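Local atomic coordinates of trans-4-hydroxy-L-proline dehydratase (Clostridioides difficile 70-100-2010, PDB entry 6VXC), a protein that catalyses the radical-based dehydration of trans-4-hydroxy-L-proline to (S)-1-pyrroline-5-carboxylate, a step in anaerobic hydroxyproline breakdown, as a member of the glycyl radical enzyme family. Residues G24-T29 with L330-W335. Residues are numbered along the deposited sequence; the frame is centred on the assembly and turned at random.
Sequences GTFERT and LLECLW
The carboxylate of E332 and the phenyl ring of F26 are the flat groups here, turned 43° against each other; E332 OE1 comes obliquely to within 4.2 Å of F26 CD2, while T25 CG2 lies over one face of the ring, toward its rim. Both oxygens of the carboxylate are engaged, a worked example of a buried acid tying a loop to the first turn of the helix that follows it. E332 OE1 accepts from the backbone T25 N, 2.9 Å away on its syn side and 19° out of the carboxylate plane, and also from T29 OG1, 2.7 Å away and nearly in line with the C-O bond. T25 OG1 donates to E332 OE2 over a very short 2.5 Å. Since Q328 NE2 also holds OE2, while T25 N and T29 OG1 hold OE1, the carboxylate is probably fixed in rotation and, if ionised, stabilised. T29 OG1, set by chi1 (59°) between its backbone N and carbonyl carbon, also accepts the N-H of the N-cap residue, F26 N, at 3.3 Å, the N3-to-N-cap half of a capping box. Beside this polar cluster, T29 CG2 packs on E332 CB at 3.6 Å, and C333 SG touches both T29 CG2 and R28 CD. The R28 guanidinium turns to E329 and D257 in salt bridges. The contact thus joins the loop before helix 27-38 and its first turn to the flank of helix 324-339, with helix 378-390 covering E332 through V386 and M390.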
ATOM      1  N   GLY A  24      -6.209  23.115 -10.793  1.00 15.00           N
ATOM      2  CA  GLY A  24      -5.007  23.178 -11.618  1.00 11.10           C
ATOM      3  C   GLY A  24      -4.568  24.630 -11.595  1.00 14.68           C
ATOM      4  O   GLY A  24      -5.377  25.545 -11.706  1.00 17.26           O
ATOM      5  N   THR A  25      -3.270  24.846 -11.382  1.00 14.35           N
ATOM      6  CA  THR A  25      -2.754  26.209 -11.274  1.00 14.16           C
ATOM      7  C   THR A  25      -2.665  26.889 -12.635  1.00 15.10           C
ATOM      8  O   THR A  25      -2.814  28.109 -12.725  1.00 17.14           O
ATOM      9  CB  THR A  25      -1.380  26.182 -10.592  1.00 15.97           C
ATOM     10  OG1 THR A  25      -1.503  25.567  -9.309  1.00 14.23           O
ATOM     11  CG2 THR A  25      -0.806  27.586 -10.405  1.00 14.89           C
ATOM     12  N   PHE A  26      -2.487  26.122 -13.703  1.00 16.90           N
ATOM     13  CA  PHE A  26      -2.315  26.668 -15.034  1.00 18.31           C
ATOM     14  C   PHE A  26      -3.343  26.074 -15.980  1.00 19.55           C
ATOM     15  O   PHE A  26      -3.923  25.013 -15.720  1.00 18.57           O
ATOM     16  CB  PHE A  26      -0.888  26.422 -15.538  1.00 16.39           C
ATOM     17  CG  PHE A  26       0.141  26.846 -14.555  1.00 17.71           C
ATOM     18  CD1 PHE A  26       0.530  28.178 -14.479  1.00 20.18           C
ATOM     19  CD2 PHE A  26       0.668  25.941 -13.650  1.00 17.24           C
ATOM     20  CE1 PHE A  26       1.461  28.594 -13.551  1.00 16.24           C
ATOM     21  CE2 PHE A  26       1.604  26.341 -12.717  1.00 17.30           C
ATOM     22  CZ  PHE A  26       2.003  27.680 -12.667  1.00 17.67           C
ATOM     23  N   GLU A  27      -3.569  26.788 -17.081  1.00 17.51           N
ATOM     24  CA  GLU A  27      -4.515  26.294 -18.070  1.00 20.43           C
ATOM     25  C   GLU A  27      -4.145  24.888 -18.525  1.00 18.41           C
ATOM     26  O   GLU A  27      -5.020  24.029 -18.673  1.00 19.62           O
ATOM     27  CB  GLU A  27      -4.546  27.235 -19.278  1.00 28.04           C
ATOM     28  CG  GLU A  27      -5.098  28.614 -19.000  1.00 27.20           C
ATOM     29  CD  GLU A  27      -6.533  28.567 -18.509  1.00 31.84           C
ATOM     30  OE1 GLU A  27      -7.394  28.028 -19.238  1.00 43.81           O
ATOM     31  OE2 GLU A  27      -6.801  29.042 -17.387  1.00 35.14           O
ATOM     32  N   ARG A  28      -2.856  24.621 -18.718  1.00 18.48           N
ATOM     33  CA  ARG A  28      -2.436  23.278 -19.115  1.00 18.45           C
ATOM     34  C   ARG A  28      -2.905  22.222 -18.119  1.00 18.06           C
ATOM     35  O   ARG A  28      -3.552  21.240 -18.499  1.00 19.58           O
ATOM     36  CB  ARG A  28      -0.916  23.221 -19.265  1.00 18.23           C
ATOM     37  CG  ARG A  28      -0.378  21.843 -19.671  1.00 17.26           C
ATOM     38  CD  ARG A  28       1.116  21.733 -19.394  1.00 17.74           C
ATOM     39  NE  ARG A  28       1.905  22.761 -20.071  1.00 17.31           N
ATOM     40  CZ  ARG A  28       2.214  22.762 -21.364  1.00 22.00           C
ATOM     41  NH1 ARG A  28       2.935  23.760 -21.867  1.00 21.21           N
ATOM     42  NH2 ARG A  28       1.823  21.772 -22.156  1.00 19.21           N
ATOM     43  N   THR A  29      -2.608  22.422 -16.830  1.00 18.93           N
ATOM     44  CA  THR A  29      -2.865  21.377 -15.850  1.00 17.94           C
ATOM     45  C   THR A  29      -4.344  21.282 -15.499  1.00 16.71           C
ATOM     46  O   THR A  29      -4.820  20.201 -15.149  1.00 16.42           O
ATOM     47  CB  THR A  29      -2.000  21.599 -14.604  1.00 15.41           C
ATOM     48  OG1 THR A  29      -2.279  22.877 -14.028  1.00 18.02           O
ATOM     49  CG2 THR A  29      -0.512  21.522 -14.961  1.00 14.78           C
ATOM     50  N   LEU A 330       5.181  21.222 -13.621  1.00 14.12           N
ATOM     51  CA  LEU A 330       5.652  19.876 -13.933  1.00 14.60           C
ATOM     52  C   LEU A 330       5.155  18.867 -12.900  1.00 12.48           C
ATOM     53  O   LEU A 330       4.795  17.744 -13.252  1.00 15.07           O
ATOM     54  CB  LEU A 330       7.177  19.857 -14.037  1.00 12.13           C
ATOM     55  CG  LEU A 330       7.710  20.503 -15.314  1.00 13.48           C
ATOM     56  CD1 LEU A 330       9.194  20.819 -15.219  1.00 14.25           C
ATOM     57  CD2 LEU A 330       7.430  19.607 -16.509  1.00 13.65           C
ATOM     58  N   LEU A 331       5.121  19.255 -11.625  1.00 12.60           N
ATOM     59  CA  LEU A 331       4.615  18.356 -10.594  1.00 12.36           C
ATOM     60  C   LEU A 331       3.110  18.163 -10.693  1.00 12.84           C
ATOM     61  O   LEU A 331       2.613  17.075 -10.402  1.00 13.62           O
ATOM     62  CB  LEU A 331       4.994  18.868  -9.205  1.00 13.92           C
ATOM     63  CG  LEU A 331       6.460  18.628  -8.864  1.00 12.65           C
ATOM     64  CD1 LEU A 331       6.832  19.259  -7.553  1.00 10.42           C
ATOM     65  CD2 LEU A 331       6.754  17.122  -8.850  1.00 12.60           C
ATOM     66  N   GLU A 332       2.365  19.197 -11.087  1.00 15.28           N
ATOM     67  CA  GLU A 332       0.939  19.000 -11.329  1.00 13.13           C
ATOM     68  C   GLU A 332       0.723  18.030 -12.474  1.00 12.69           C
ATOM     69  O   GLU A 332      -0.181  17.192 -12.425  1.00 15.38           O
ATOM     70  CB  GLU A 332       0.241  20.345 -11.592  1.00 11.92           C
ATOM     71  CG  GLU A 332       0.083  21.161 -10.299  1.00 12.62           C
ATOM     72  CD  GLU A 332      -0.643  22.512 -10.437  1.00 15.73           C
ATOM     73  OE1 GLU A 332      -1.174  22.842 -11.526  1.00 17.28           O
ATOM     74  OE2 GLU A 332      -0.672  23.243  -9.419  1.00 16.02           O
ATOM     75  N   CYS A 333       1.572  18.101 -13.497  1.00 13.65           N
ATOM     76  CA  CYS A 333       1.526  17.100 -14.557  1.00 12.60           C
ATOM     77  C   CYS A 333       1.787  15.706 -14.004  1.00 11.52           C
ATOM     78  O   CYS A 333       1.061  14.762 -14.323  1.00 13.60           O
ATOM     79  CB  CYS A 333       2.538  17.442 -15.658  1.00 12.38           C
ATOM     80  SG  CYS A 333       2.127  18.859 -16.702  1.00 17.88           S
ATOM     81  N   LEU A 334       2.833  15.561 -13.183  1.00 13.84           N
ATOM     82  CA  LEU A 334       3.141  14.284 -12.541  1.00 12.26           C
ATOM     83  C   LEU A 334       1.956  13.752 -11.739  1.00 11.76           C
ATOM     84  O   LEU A 334       1.613  12.567 -11.829  1.00 12.33           O
ATOM     85  CB  LEU A 334       4.365  14.435 -11.639  1.00 12.23           C
ATOM     86  CG  LEU A 334       4.803  13.110 -10.993  1.00 10.63           C
ATOM     87  CD1 LEU A 334       5.063  12.045 -12.067  1.00  9.00           C
ATOM     88  CD2 LEU A 334       6.023  13.295 -10.117  1.00 10.38           C
ATOM     89  N   TRP A 335       1.335  14.616 -10.927  1.00 10.57           N
ATOM     90  CA  TRP A 335       0.186  14.205 -10.127  1.00 11.63           C
ATOM     91  C   TRP A 335      -0.899  13.597 -11.003  1.00 12.87           C
ATOM     92  O   TRP A 335      -1.451  12.532 -10.689  1.00 11.29           O
ATOM     93  CB  TRP A 335      -0.365  15.405  -9.342  1.00  9.65           C
ATOM     94  CG  TRP A 335      -0.043  15.368  -7.865  1.00  9.13           C
ATOM     95  CD1 TRP A 335      -0.925  15.424  -6.844  1.00  7.98           C
ATOM     96  CD2 TRP A 335       1.253  15.227  -7.265  1.00  7.95           C
ATOM     97  NE1 TRP A 335      -0.275  15.337  -5.640  1.00  7.64           N
ATOM     98  CE2 TRP A 335       1.065  15.219  -5.869  1.00  8.92           C
ATOM     99  CE3 TRP A 335       2.552  15.131  -7.769  1.00  8.85           C
ATOM    100  CZ2 TRP A 335       2.121  15.114  -4.971  1.00 10.44           C
ATOM    101  CZ3 TRP A 335       3.610  15.015  -6.872  1.00 10.73           C
ATOM    102  CH2 TRP A 335       3.388  15.013  -5.493  1.00  8.14           C
TER